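Long-range contacts in YerB protein (Bacillus subtilis, PDB 2PSB), which is of unknown function but is probably a membrane-anchored lipoprotein and interacts with PcrA: residues Asn183-Tyr188 with Leu196-Tyr201; Asn192-Val197 with Ser211-Ile216; Met228-Ile233 with Leu259-Asn264; Val55-Ala60 with Trp294-Pro299. All coordinates share one frame; numbering follows the deposited sequence.

In the fold
Contacts 1 and 2 lie side by side in one antiparallel sheet, sharing Leu-196 and Val-197 of strand 196-202, which 183-187 flanks along one edge and 207-212 along the other. Both are partly buried, and their chemistry is mixed: charged and amide groups on one face in contact 1, a carboxylate and a water in contact 2. Contacts 3 and 4 are buried and lean on apolar side chains, though contact 4 also holds the carboxylate of Glu-57; their strands 230-240 and 293-298 are neighbours. Contact 4, whose centre lies about 7 Å from the centre of the chain, joins strands far apart in sequence. Tyr-199 and Tyr-188 of contact 1 reach contact 4 with their hydroxyls.

Contact 1. Residues Asn183-Tyr188 with Leu196-Tyr201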
loop_
_atom_site.group_PDB
_atom_site.type_symbol
_atom_site.label_atom_id
_atom_site.label_comp_id
_atom_site.label_asym_id
_atom_site.label_seq_id
_atom_site.Cartn_x
_atom_site.Cartn_y
_atom_site.Cartn_z
ATOM N N ASN A 183 -1.816 -17.474 -11.775
ATOM C CA ASN A 183 -1.466 -16.067 -11.898
ATOM C C ASN A 183 -2.772 -15.284 -11.919
ATOM O O ASN A 183 -3.836 -15.852 -12.168
ATOM C CB ASN A 183 -0.678 -15.811 -13.185
ATOM C CG ASN A 183 0.633 -16.581 -13.231
ATOM O OD1 ASN A 183 1.344 -16.676 -12.234
ATOM N ND2 ASN A 183 0.963 -17.123 -14.401
ATOM N N VAL A 184 -2.695 -13.987 -11.653
ATOM C CA VAL A 184 -3.884 -13.148 -11.632
ATOM C C VAL A 184 -3.667 -11.776 -12.270
ATOM O O VAL A 184 -2.561 -11.231 -12.256
ATOM C CB VAL A 184 -4.391 -12.946 -10.180
ATOM C CG1 VAL A 184 -3.284 -12.346 -9.321
ATOM C CG2 VAL A 184 -5.618 -12.050 -10.168
ATOM N N ARG A 185 -4.746 -11.240 -12.830
ATOM C CA ARG A 185 -4.751 -9.931 -13.464
ATOM C C ARG A 185 -5.884 -9.110 -12.852
ATOM O O ARG A 185 -6.912 -9.655 -12.462
ATOM C CB ARG A 185 -4.976 -10.060 -14.977
ATOM C CG ARG A 185 -3.784 -10.596 -15.762
ATOM C CD ARG A 185 -3.619 -12.101 -15.640
ATOM N NE ARG A 185 -2.417 -12.556 -16.338
ATOM C CZ ARG A 185 -1.193 -12.536 -15.820
ATOM N NH1 ARG A 185 -0.162 -12.966 -16.535
ATOM N NH2 ARG A 185 -1.003 -12.112 -14.578
ATOM N N VAL A 186 -5.692 -7.797 -12.771
ATOM C CA VAL A 186 -6.698 -6.907 -12.207
ATOM C C VAL A 186 -6.882 -5.749 -13.172
ATOM O O VAL A 186 -5.931 -5.043 -13.502
ATOM C CB VAL A 186 -6.250 -6.345 -10.832
ATOM C CG1 VAL A 186 -7.372 -5.525 -10.202
ATOM C CG2 VAL A 186 -5.833 -7.490 -9.915
ATOM N N ASP A 187 -8.108 -5.566 -13.641
ATOM C CA ASP A 187 -8.386 -4.483 -14.566
ATOM C C ASP A 187 -9.176 -3.376 -13.887
ATOM O O ASP A 187 -10.302 -3.585 -13.446
ATOM C CB ASP A 187 -9.157 -5.000 -15.779
ATOM C CG ASP A 187 -9.682 -3.883 -16.643
ATOM O OD1 ASP A 187 -8.888 -2.994 -17.026
ATOM O OD2 ASP A 187 -10.891 -3.892 -16.939
ATOM N N TYR A 188 -8.566 -2.198 -13.799
ATOM C CA TYR A 188 -9.209 -1.043 -13.184
ATOM C C TYR A 188 -9.768 -0.120 -14.253
ATOM O O TYR A 188 -10.696 0.635 -13.995
ATOM C CB TYR A 188 -8.214 -0.253 -12.328
ATOM C CG TYR A 188 -7.890 -0.863 -10.988
ATOM C CD1 TYR A 188 -6.649 -1.454 -10.745
ATOM C CD2 TYR A 188 -8.811 -0.813 -9.946
ATOM C CE1 TYR A 188 -6.332 -1.966 -9.482
ATOM C CE2 TYR A 188 -8.511 -1.324 -8.689
ATOM C CZ TYR A 188 -7.275 -1.893 -8.458
ATOM O OH TYR A 188 -6.984 -2.340 -7.190
ATOM N N LEU A 196 -4.328 -1.994 -16.316
ATOM C CA LEU A 196 -4.187 -3.431 -16.093
ATOM C C LEU A 196 -2.994 -3.794 -15.215
ATOM O O LEU A 196 -1.866 -3.394 -15.491
ATOM C CB LEU A 196 -4.054 -4.151 -17.443
ATOM C CG LEU A 196 -3.791 -5.661 -17.450
ATOM C CD1 LEU A 196 -5.016 -6.411 -16.925
ATOM C CD2 LEU A 196 -3.455 -6.109 -18.870
ATOM N N VAL A 197 -3.267 -4.555 -14.158
ATOM C CA VAL A 197 -2.249 -5.013 -13.220
ATOM C C VAL A 197 -2.195 -6.542 -13.289
ATOM O O VAL A 197 -3.230 -7.200 -13.335
ATOM C CB VAL A 197 -2.588 -4.567 -11.765
ATOM C CG1 VAL A 197 -1.541 -5.095 -10.800
ATOM C CG2 VAL A 197 -2.635 -3.046 -11.687
ATOM N N GLU A 198 -0.993 -7.104 -13.296
ATOM C CA GLU A 198 -0.854 -8.553 -13.378
ATOM C C GLU A 198 0.172 -9.038 -12.369
ATOM O O GLU A 198 1.175 -8.371 -12.116
ATOM C CB GLU A 198 -0.410 -8.966 -14.792
ATOM C CG GLU A 198 -0.923 -8.052 -15.903
ATOM C CD GLU A 198 -0.467 -8.488 -17.291
ATOM O OE1 GLU A 198 -0.445 -7.644 -18.217
ATOM O OE2 GLU A 198 -0.139 -9.679 -17.460
ATOM N N TYR A 199 -0.090 -10.199 -11.783
ATOM C CA TYR A 199 0.832 -10.779 -10.819
ATOM C C TYR A 199 1.174 -12.175 -11.320
ATOM O O TYR A 199 0.295 -13.013 -11.533
ATOM C CB TYR A 199 0.207 -10.832 -9.413
ATOM C CG TYR A 199 -0.097 -9.460 -8.821
ATOM C CD1 TYR A 199 -1.348 -8.866 -8.985
ATOM C CD2 TYR A 199 0.884 -8.741 -8.132
ATOM C CE1 TYR A 199 -1.616 -7.593 -8.476
ATOM C CE2 TYR A 199 0.620 -7.460 -7.624
ATOM C CZ TYR A 199 -0.625 -6.901 -7.802
ATOM O OH TYR A 199 -0.888 -5.642 -7.325
ATOM N N ASN A 200 2.463 -12.417 -11.519
ATOM C CA ASN A 200 2.913 -13.698 -12.025
ATOM C C ASN A 200 3.796 -14.396 -11.011
ATOM O O ASN A 200 4.817 -13.861 -10.590
ATOM C CB ASN A 200 3.655 -13.478 -13.341
ATOM C CG ASN A 200 2.866 -12.607 -14.306
ATOM O OD1 ASN A 200 3.362 -11.585 -14.788
ATOM N ND2 ASN A 200 1.627 -13.004 -14.590
ATOM N N TYR A 201 3.385 -15.596 -10.621
ATOM C CA TYR A 201 4.125 -16.382 -9.654
ATOM C C TYR A 201 5.367 -17.012 -10.285
ATOM O O TYR A 201 5.341 -17.474 -11.427
ATOM C CB TYR A 201 3.231 -17.477 -9.073
ATOM C CG TYR A 201 3.828 -18.177 -7.872
ATOM C CD1 TYR A 201 4.148 -17.460 -6.720
ATOM C CD2 TYR A 201 4.070 -19.561 -7.881
ATOM C CE1 TYR A 201 4.697 -18.093 -5.604
ATOM C CE2 TYR A 201 4.620 -20.201 -6.761
ATOM C CZ TYR A 201 4.929 -19.459 -5.629
ATOM O OH TYR A 201 5.488 -20.064 -4.522
#
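Val-184 O takes two N-H groups: the backbone N of Tyr-199 at 2.7 Å, nearly in line with the carbonyl bond, and NH2 of Arg-185 at 2.9 Å, which comes from above the carbonyl plane. The arginine chain bends at chi2 (78°), which turns CD aside; from there the chain runs back alongside its own strand to the preceding carbonyl. Glu-198 OE2 sits over the centre of one guanidinium face, 3.4 Å from NH1 of Arg-185; no N-H points at this oxygen, so the salt bridge rests on charge alone. Over the opposite face lies Asn-183 CB, toward the rim. Long, flexible polar chains suit this partly exposed face.

The two strands form an antiparallel beta hairpin, with Val-184 and Tyr-199, and Val-186 and Val-197, as its hydrogen-bonded pairs. In the second pair Val-186 N reaches Val-197 O at 2.6 Å. Beyond the Val-184/Tyr-199 pair a side chain continues the pattern: Asn-183 OD1 accepts from Tyr-201 N at 2.8 Å, with an N-H...O angle of 160°.

On the buried face beta-branched valines and flat tyrosines pack closely. Val-184 CG1 lies 3.8 Å from Tyr-199 CB, the two side chains running side by side. Both phenols turn their hydroxyls to strand 293-298, packed against this face: Tyr-188 OH bonds to Ile-297 O, and Tyr-199 OH lies close to the Asn-296 amide and is hydrogen-bonded to Arg-210.

Contact 2. Residues Asn192-Val197 with Ser211-Ile216; sequences NVTNLV and SSDGVI
Leu-196 meets Asp-213 through both its backbone polar atoms, where strand 196-202 pairs with strand 207-212 in a beta hairpin and the second strand runs into a type I' turn. Its carbonyl O accepts from Asp-213 N at 2.7 Å, and its N donates to Asp-213 OD1 at 3.2 Å, approaching from above the carboxylate plane. An aspartate suits this place because its short side chain can carry an acceptor back to the first strand where the backbone pairing gives out. CG of Asp-213 lies anti to its own carbonyl carbon (chi1 -62°), beside the backbone N that Leu-196 O holds.

One step along, Val-197 and Ser-212 face each other as a non-hydrogen-bonded pair, their CA atoms 4.5 Å apart. Here CA-H groups touch carbonyls instead, Ser-212 CA lying 3.2 Å from Leu-196 O.

What positions the aspartate lies farther out. Ser-212 and Val-215 exchange two backbone bonds that close the turn, and Gly-214 fits there with its phi of 98°, where a side chain would strike the preceding carbonyl. Asp-213 OD2 forms a salt bridge with Arg-44, while OD1 also takes a hydrogen bond of 2.6 Å from a water that lies 2.5 Å from Thr-194 OG1.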
loop_
_atom_site.group_PDB
_atom_site.type_symbol
_atom_site.label_atom_id
_atom_site.label_comp_id
_atom_site.label_asym_id
_atom_site.label_seq_id
_atom_site.Cartn_x
_atom_site.Cartn_y
_atom_site.Cartn_z
ATOM N N ASN A 192 -12.869 3.534 -22.173
ATOM C CA ASN A 192 -11.823 4.170 -22.968
ATOM C C ASN A 192 -10.447 4.126 -22.307
ATOM O O ASN A 192 -9.429 3.951 -22.987
ATOM C CB ASN A 192 -12.224 5.615 -23.304
ATOM C CG ASN A 192 -12.722 6.387 -22.093
ATOM O OD1 ASN A 192 -13.505 5.875 -21.290
ATOM N ND2 ASN A 192 -12.281 7.636 -21.968
ATOM N N VAL A 193 -10.412 4.272 -20.987
ATOM C CA VAL A 193 -9.144 4.233 -20.269
ATOM C C VAL A 193 -8.827 2.815 -19.817
ATOM O O VAL A 193 -9.725 2.037 -19.491
ATOM C CB VAL A 193 -9.161 5.154 -19.032
ATOM C CG1 VAL A 193 -9.433 6.585 -19.461
ATOM C CG2 VAL A 193 -10.207 4.680 -18.042
ATOM N N THR A 194 -7.544 2.480 -19.804
ATOM C CA THR A 194 -7.109 1.155 -19.390
ATOM C C THR A 194 -6.113 1.251 -18.226
ATOM O O THR A 194 -5.309 2.184 -18.149
ATOM C CB THR A 194 -6.460 0.401 -20.581
ATOM O OG1 THR A 194 -6.209 -0.963 -20.216
ATOM C CG2 THR A 194 -5.159 1.064 -20.990
ATOM N N ASN A 195 -6.197 0.285 -17.315
ATOM C CA ASN A 195 -5.322 0.207 -16.150
ATOM C C ASN A 195 -5.302 -1.273 -15.769
ATOM O O ASN A 195 -6.152 -1.746 -15.016
ATOM C CB ASN A 195 -5.889 1.059 -15.006
ATOM C CG ASN A 195 -4.904 1.243 -13.854
ATOM O OD1 ASN A 195 -5.192 1.960 -12.896
ATOM N ND2 ASN A 195 -3.742 0.603 -13.947
ATOM N N LEU A 196 -4.328 -1.994 -16.316
ATOM C CA LEU A 196 -4.187 -3.431 -16.093
ATOM C C LEU A 196 -2.994 -3.794 -15.215
ATOM O O LEU A 196 -1.866 -3.394 -15.491
ATOM C CB LEU A 196 -4.054 -4.151 -17.443
ATOM C CG LEU A 196 -3.791 -5.661 -17.450
ATOM C CD1 LEU A 196 -5.016 -6.411 -16.925
ATOM C CD2 LEU A 196 -3.455 -6.109 -18.870
ATOM N N VAL A 197 -3.267 -4.555 -14.158
ATOM C CA VAL A 197 -2.249 -5.013 -13.220
ATOM C C VAL A 197 -2.195 -6.542 -13.289
ATOM O O VAL A 197 -3.230 -7.200 -13.335
ATOM C CB VAL A 197 -2.588 -4.567 -11.765
ATOM C CG1 VAL A 197 -1.541 -5.095 -10.800
ATOM C CG2 VAL A 197 -2.635 -3.046 -11.687
ATOM N N SER A 211 3.375 -6.188 -12.739
ATOM C CA SER A 211 3.524 -5.358 -13.920
ATOM C C SER A 211 2.228 -4.571 -14.017
ATOM O O SER A 211 1.175 -5.025 -13.566
ATOM C CB SER A 211 3.712 -6.199 -15.187
ATOM O OG SER A 211 2.486 -6.797 -15.564
ATOM N N SER A 212 2.317 -3.387 -14.599
ATOM C CA SER A 212 1.160 -2.535 -14.764
ATOM C C SER A 212 1.196 -2.071 -16.209
ATOM O O SER A 212 2.259 -1.760 -16.739
ATOM C CB SER A 212 1.251 -1.338 -13.808
ATOM O OG SER A 212 2.548 -0.758 -13.882
ATOM N N ASP A 213 0.033 -2.062 -16.846
ATOM C CA ASP A 213 -0.083 -1.640 -18.235
ATOM C C ASP A 213 0.966 -2.227 -19.184
ATOM O O ASP A 213 1.323 -1.597 -20.175
ATOM C CB ASP A 213 -0.051 -0.111 -18.310
ATOM C CG ASP A 213 -1.214 0.536 -17.572
ATOM O OD1 ASP A 213 -2.352 0.037 -17.716
ATOM O OD2 ASP A 213 -0.995 1.545 -16.859
ATOM N N GLY A 214 1.464 -3.424 -18.882
ATOM C CA GLY A 214 2.444 -4.053 -19.753
ATOM C C GLY A 214 3.915 -3.932 -19.390
ATOM O O GLY A 214 4.772 -4.506 -20.066
ATOM N N VAL A 215 4.225 -3.198 -18.328
ATOM C CA VAL A 215 5.617 -3.030 -17.919
ATOM C C VAL A 215 5.786 -3.648 -16.539
ATOM O O VAL A 215 4.920 -3.488 -15.685
ATOM C CB VAL A 215 5.999 -1.530 -17.856
ATOM C CG1 VAL A 215 7.500 -1.370 -17.658
ATOM C CG2 VAL A 215 5.544 -0.826 -19.126
ATOM N N ILE A 216 6.888 -4.360 -16.313
ATOM C CA ILE A 216 7.094 -4.975 -15.003
ATOM C C ILE A 216 7.367 -3.907 -13.936
ATOM O O ILE A 216 8.142 -2.974 -14.151
ATOM C CB ILE A 216 8.254 -6.000 -15.022
ATOM C CG1 ILE A 216 8.205 -6.844 -13.744
ATOM C CG2 ILE A 216 9.595 -5.281 -15.152
ATOM C CD1 ILE A 216 9.190 -7.998 -13.712
HETATM O O HOH W 1 -3.838 -1.190 -19.456
#

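Contact 3. Residues Met228-Ile233 with Leu259-Asn264; sequences MQNIFI and LFQHGN
Antiparallel strands 230-240 and 255-261 pair here, just before a type I' turn that runs from Gln-261 to Asn-264. Ile-231 and Phe-260 are the hydrogen-bonded pair: Ile-231 N donates to Phe-260 O at 2.9 Å, and Phe-260 N to Ile-231 O at 2.8 Å. The same carbonyl O of Ile-231 lies at the edge of the Phe-260 ring, 3.7 Å from CD1.

Apolar residues suit both buried faces. Phe-260 has CG anti to its carbonyl carbon (chi1 -57°), and its ring reaches past Ile-231 to Ile-233, whose CD1 lies 3.4 Å from CE1 of Phe-260. Nearer the backbone, Ile-231 CB and Phe-260 CB are 3.8 Å apart. An alanine in place of Phe-260 would probably leave a gap beside Ile-233 CD1, freeing that methyl to shift. On the other face Leu-259 CD1 lies 4.1 Å from Phe-232 CB.

Toward the turn, a water takes over from direct pairing, donating to Gln-229 O and accepting from His-262 N. Strand 293-298 runs along the far edge of 230-240, bonded through Trp-294 and Asn-296, while Tyr-199 of strand 196-202 and Tyr-208 of strand 207-212 pack against the face of Ile-231.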
loop_
_atom_site.group_PDB
_atom_site.type_symbol
_atom_site.label_atom_id
_atom_site.label_comp_id
_atom_site.label_asym_id
_atom_site.label_seq_id
_atom_site.Cartn_x
_atom_site.Cartn_y
_atom_site.Cartn_z
HETATM N N MSE A 228 6.723 -9.899 -3.991
HETATM C CA MSE A 228 5.913 -10.070 -2.799
HETATM C C MSE A 228 5.496 -11.539 -2.690
HETATM O O MSE A 228 5.622 -12.301 -3.656
HETATM C CB MSE A 228 4.701 -9.127 -2.827
HETATM C CG MSE A 228 3.645 -9.388 -3.893
HETATM SE SE MSE A 228 3.892 -8.621 -5.675
HETATM C CE MSE A 228 5.104 -7.153 -5.317
ATOM N N GLN A 229 5.041 -11.943 -1.510
ATOM C CA GLN A 229 4.652 -13.327 -1.290
ATOM C C GLN A 229 3.162 -13.549 -1.079
ATOM O O GLN A 229 2.736 -14.678 -0.879
ATOM C CB GLN A 229 5.437 -13.902 -0.106
ATOM C CG GLN A 229 6.887 -14.258 -0.428
ATOM C CD GLN A 229 7.790 -13.044 -0.586
ATOM O OE1 GLN A 229 8.883 -13.142 -1.155
ATOM N NE2 GLN A 229 7.346 -11.898 -0.086
ATOM N N ASN A 230 2.382 -12.471 -1.119
ATOM C CA ASN A 230 0.930 -12.556 -0.951
ATOM C C ASN A 230 0.202 -11.515 -1.800
ATOM O O ASN A 230 0.595 -10.346 -1.832
ATOM C CB ASN A 230 0.502 -12.338 0.520
ATOM C CG ASN A 230 1.343 -13.130 1.516
ATOM O OD1 ASN A 230 2.472 -12.761 1.820
ATOM N ND2 ASN A 230 0.788 -14.218 2.027
ATOM N N ILE A 231 -0.844 -11.943 -2.502
ATOM C CA ILE A 231 -1.650 -11.028 -3.290
ATOM C C ILE A 231 -3.042 -11.162 -2.665
ATOM O O ILE A 231 -3.660 -12.241 -2.684
ATOM C CB ILE A 231 -1.753 -11.401 -4.792
ATOM C CG1 ILE A 231 -0.384 -11.781 -5.379
ATOM C CG2 ILE A 231 -2.351 -10.216 -5.545
ATOM C CD1 ILE A 231 0.687 -10.708 -5.311
ATOM N N PHE A 232 -3.527 -10.057 -2.116
ATOM C CA PHE A 232 -4.804 -10.023 -1.443
ATOM C C PHE A 232 -5.755 -9.061 -2.150
ATOM O O PHE A 232 -5.633 -7.838 -2.009
ATOM C CB PHE A 232 -4.566 -9.592 0.004
ATOM C CG PHE A 232 -5.784 -9.659 0.874
ATOM C CD1 PHE A 232 -6.891 -10.427 0.509
ATOM C CD2 PHE A 232 -5.808 -8.987 2.095
ATOM C CE1 PHE A 232 -7.993 -10.518 1.345
ATOM C CE2 PHE A 232 -6.911 -9.076 2.938
ATOM C CZ PHE A 232 -8.006 -9.848 2.559
ATOM N N ILE A 233 -6.694 -9.619 -2.911
ATOM C CA ILE A 233 -7.657 -8.814 -3.651
ATOM C C ILE A 233 -8.887 -8.647 -2.783
ATOM O O ILE A 233 -9.527 -9.623 -2.414
ATOM C CB ILE A 233 -8.016 -9.497 -5.008
ATOM C CG1 ILE A 233 -6.730 -9.690 -5.819
ATOM C CG2 ILE A 233 -9.034 -8.651 -5.796
ATOM C CD1 ILE A 233 -6.891 -10.494 -7.085
ATOM N N LEU A 259 -7.263 -14.587 -2.252
ATOM C CA LEU A 259 -5.934 -14.609 -1.670
ATOM C C LEU A 259 -5.027 -15.536 -2.470
ATOM O O LEU A 259 -5.311 -16.726 -2.604
ATOM C CB LEU A 259 -6.021 -15.075 -0.218
ATOM C CG LEU A 259 -4.719 -15.072 0.585
ATOM C CD1 LEU A 259 -4.131 -13.636 0.676
ATOM C CD2 LEU A 259 -5.011 -15.621 1.971
ATOM N N PHE A 260 -3.942 -14.975 -3.004
ATOM C CA PHE A 260 -2.979 -15.732 -3.798
ATOM C C PHE A 260 -1.631 -15.817 -3.111
ATOM O O PHE A 260 -0.976 -14.796 -2.866
ATOM C CB PHE A 260 -2.752 -15.091 -5.166
ATOM C CG PHE A 260 -3.992 -14.926 -5.981
ATOM C CD1 PHE A 260 -4.909 -13.929 -5.680
ATOM C CD2 PHE A 260 -4.243 -15.773 -7.065
ATOM C CE1 PHE A 260 -6.063 -13.770 -6.444
ATOM C CE2 PHE A 260 -5.393 -15.621 -7.834
ATOM C CZ PHE A 260 -6.304 -14.619 -7.523
ATOM N N GLN A 261 -1.214 -17.043 -2.824
ATOM C CA GLN A 261 0.066 -17.300 -2.186
ATOM C C GLN A 261 0.547 -18.677 -2.647
ATOM O O GLN A 261 -0.255 -19.594 -2.809
ATOM C CB GLN A 261 -0.089 -17.245 -0.658
ATOM C CG GLN A 261 -1.469 -17.630 -0.176
ATOM C CD GLN A 261 -1.603 -17.644 1.341
ATOM O OE1 GLN A 261 -1.319 -16.656 2.025
ATOM N NE2 GLN A 261 -2.055 -18.768 1.872
ATOM N N HIS A 262 1.845 -18.817 -2.890
ATOM C CA HIS A 262 2.404 -20.091 -3.338
ATOM C C HIS A 262 1.740 -20.612 -4.611
ATOM O O HIS A 262 1.478 -21.804 -4.738
ATOM C CB HIS A 262 2.261 -21.142 -2.235
ATOM C CG HIS A 262 3.149 -20.900 -1.057
ATOM N ND1 HIS A 262 2.859 -21.376 0.202
ATOM C CD2 HIS A 262 4.325 -20.238 -0.947
ATOM C CE1 HIS A 262 3.817 -21.017 1.039
ATOM N NE2 HIS A 262 4.719 -20.325 0.366
ATOM N N GLY A 263 1.462 -19.723 -5.554
ATOM C CA GLY A 263 0.832 -20.159 -6.783
ATOM C C GLY A 263 -0.606 -20.568 -6.544
ATOM O O GLY A 263 -1.364 -20.785 -7.491
ATOM N N ASN A 264 -0.980 -20.669 -5.272
ATOM C CA ASN A 264 -2.340 -21.045 -4.904
ATOM C C ASN A 264 -3.285 -19.860 -4.944
ATOM O O ASN A 264 -2.864 -18.711 -4.926
ATOM C CB ASN A 264 -2.382 -21.649 -3.494
ATOM C CG ASN A 264 -1.882 -23.074 -3.452
ATOM O OD1 ASN A 264 -0.767 -23.367 -3.880
ATOM N ND2 ASN A 264 -2.705 -23.972 -2.927
HETATM O O HOH W 2 3.771 -16.917 -1.762
#

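Contact 4. Residues Val55-Ala60 with Trp294-Pro299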
loop_
_atom_site.group_PDB
_atom_site.type_symbol
_atom_site.label_atom_id
_atom_site.label_comp_id
_atom_site.label_asym_id
_atom_site.label_seq_id
_atom_site.Cartn_x
_atom_site.Cartn_y
_atom_site.Cartn_z
ATOM N N VAL A 55 1.848 -3.034 0.657
ATOM C CA VAL A 55 1.511 -1.988 -0.283
ATOM C C VAL A 55 0.042 -2.178 -0.638
ATOM O O VAL A 55 -0.382 -3.288 -0.971
ATOM C CB VAL A 55 2.365 -2.066 -1.560
ATOM C CG1 VAL A 55 1.823 -1.059 -2.593
ATOM C CG2 VAL A 55 3.842 -1.750 -1.228
ATOM N N ILE A 56 -0.735 -1.102 -0.550
ATOM C CA ILE A 56 -2.155 -1.175 -0.866
ATOM C C ILE A 56 -2.506 -0.269 -2.038
ATOM O O ILE A 56 -2.209 0.919 -2.037
ATOM C CB ILE A 56 -3.025 -0.813 0.361
ATOM C CG1 ILE A 56 -2.645 -1.724 1.535
ATOM C CG2 ILE A 56 -4.519 -1.015 0.039
ATOM C CD1 ILE A 56 -2.026 -1.020 2.708
ATOM N N GLU A 57 -3.126 -0.856 -3.054
ATOM C CA GLU A 57 -3.523 -0.122 -4.240
ATOM C C GLU A 57 -5.033 0.028 -4.249
ATOM O O GLU A 57 -5.759 -0.913 -3.936
ATOM C CB GLU A 57 -3.043 -0.867 -5.500
ATOM C CG GLU A 57 -3.459 -0.242 -6.832
ATOM C CD GLU A 57 -2.886 -0.992 -8.034
ATOM O OE1 GLU A 57 -2.884 -0.410 -9.137
ATOM O OE2 GLU A 57 -2.443 -2.159 -7.880
ATOM N N ALA A 58 -5.500 1.218 -4.598
ATOM C CA ALA A 58 -6.932 1.484 -4.653
ATOM C C ALA A 58 -7.183 2.663 -5.574
ATOM O O ALA A 58 -6.272 3.461 -5.842
ATOM C CB ALA A 58 -7.495 1.779 -3.243
ATOM N N LEU A 59 -8.413 2.764 -6.075
ATOM C CA LEU A 59 -8.773 3.857 -6.971
ATOM C C LEU A 59 -8.714 5.157 -6.209
ATOM O O LEU A 59 -9.142 5.230 -5.065
ATOM C CB LEU A 59 -10.189 3.675 -7.542
ATOM C CG LEU A 59 -10.373 2.620 -8.644
ATOM C CD1 LEU A 59 -11.842 2.439 -8.949
ATOM C CD2 LEU A 59 -9.624 3.048 -9.886
ATOM N N ALA A 60 -8.174 6.182 -6.853
ATOM C CA ALA A 60 -8.070 7.502 -6.251
ATOM C C ALA A 60 -8.653 8.538 -7.218
ATOM O O ALA A 60 -9.837 8.876 -7.145
ATOM C CB ALA A 60 -6.610 7.820 -5.943
ATOM N N TRP A 294 0.938 -7.561 -1.114
ATOM C CA TRP A 294 0.324 -6.528 -1.937
ATOM C C TRP A 294 -1.182 -6.710 -1.903
ATOM O O TRP A 294 -1.698 -7.777 -2.246
ATOM C CB TRP A 294 0.798 -6.606 -3.374
ATOM C CG TRP A 294 1.896 -5.648 -3.682
ATOM C CD1 TRP A 294 3.190 -5.718 -3.240
ATOM C CD2 TRP A 294 1.831 -4.512 -4.554
ATOM N NE1 TRP A 294 3.933 -4.706 -3.792
ATOM C CE2 TRP A 294 3.126 -3.949 -4.600
ATOM C CE3 TRP A 294 0.805 -3.914 -5.299
ATOM C CZ2 TRP A 294 3.429 -2.817 -5.367
ATOM C CZ3 TRP A 294 1.101 -2.789 -6.059
ATOM C CH2 TRP A 294 2.405 -2.250 -6.087
ATOM N N ILE A 295 -1.875 -5.662 -1.479
ATOM C CA ILE A 295 -3.329 -5.675 -1.380
ATOM C C ILE A 295 -3.933 -4.810 -2.470
ATOM O O ILE A 295 -3.570 -3.635 -2.633
ATOM C CB ILE A 295 -3.809 -5.147 0.000
ATOM C CG1 ILE A 295 -3.189 -5.987 1.120
ATOM C CG2 ILE A 295 -5.342 -5.184 0.078
ATOM C CD1 ILE A 295 -3.738 -5.715 2.471
ATOM N N ASN A 296 -4.850 -5.406 -3.224
ATOM C CA ASN A 296 -5.547 -4.705 -4.292
ATOM C C ASN A 296 -7.009 -4.551 -3.961
ATOM O O ASN A 296 -7.745 -5.534 -3.914
ATOM C CB ASN A 296 -5.436 -5.470 -5.602
ATOM C CG ASN A 296 -4.255 -5.050 -6.402
ATOM O OD1 ASN A 296 -4.295 -4.033 -7.092
ATOM N ND2 ASN A 296 -3.185 -5.812 -6.312
ATOM N N ILE A 297 -7.437 -3.323 -3.718
ATOM C CA ILE A 297 -8.835 -3.097 -3.423
ATOM C C ILE A 297 -9.564 -2.821 -4.741
ATOM O O ILE A 297 -9.134 -1.993 -5.555
ATOM C CB ILE A 297 -9.000 -1.925 -2.442
ATOM C CG1 ILE A 297 -8.525 -2.369 -1.053
ATOM C CG2 ILE A 297 -10.471 -1.457 -2.406
ATOM C CD1 ILE A 297 -8.190 -1.216 -0.105
ATOM N N VAL A 298 -10.656 -3.545 -4.953
ATOM C CA VAL A 298 -11.451 -3.396 -6.169
ATOM C C VAL A 298 -12.927 -3.223 -5.834
ATOM O O VAL A 298 -13.399 -3.732 -4.823
ATOM C CB VAL A 298 -11.320 -4.655 -7.082
ATOM C CG1 VAL A 298 -9.856 -4.975 -7.323
ATOM C CG2 VAL A 298 -12.032 -5.843 -6.439
ATOM N N PRO A 299 -13.671 -2.483 -6.669
ATOM C CA PRO A 299 -15.102 -2.300 -6.401
ATOM C C PRO A 299 -15.934 -3.496 -6.884
ATOM O O PRO A 299 -17.119 -3.588 -6.596
ATOM C CB PRO A 299 -15.435 -1.003 -7.139
ATOM C CG PRO A 299 -14.456 -0.994 -8.268
ATOM C CD PRO A 299 -13.181 -1.487 -7.634
HETATM O O HOH W 3 -10.402 0.841 -5.385
#
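Val-55 holds CG1 anti to its backbone N (chi1 172°), and chi1 of Trp-294 (-98°) departs from the staggered positions and sets CG where the indole can lie beside the valine. Val-55 CG1 sits almost straight above the six-membered ring of Trp-294, 3.6 Å from its centroid, in a CH-pi contact, and Val-55 CB lies 3.7 Å from CE2 of Trp-294. The indole suits this buried place because its wide flat face takes the branched valine's CB and CG1. An alanine in place of Trp-294 would probably leave Val-55 CG1 facing a gap where the ring had been.

Strands 54-59 and 293-298 are parallel neighbours, joining the N-terminal and C-terminal parts of the chain. Ile-295 N donates to Val-55 O at 2.9 Å, Glu-57 N to Ile-295 O at 2.8 Å, and Ile-297 N to Glu-57 O, all nearly straight. On the face opposite the indole, branched isoleucines pack against each other across the two strands: Ile-56 CG2 lies 3.7 Å from Ile-297 CD1.

Glu-57 extends from the same side of the sheet as Trp-294, its OE1 bonded to Thr-65 and its OE2, near the indole edge, in a salt bridge with Arg-210. These partners would probably help a buried carboxylate keep its charge, within a polar patch that also holds Asn-296, Tyr-188 and Tyr-199.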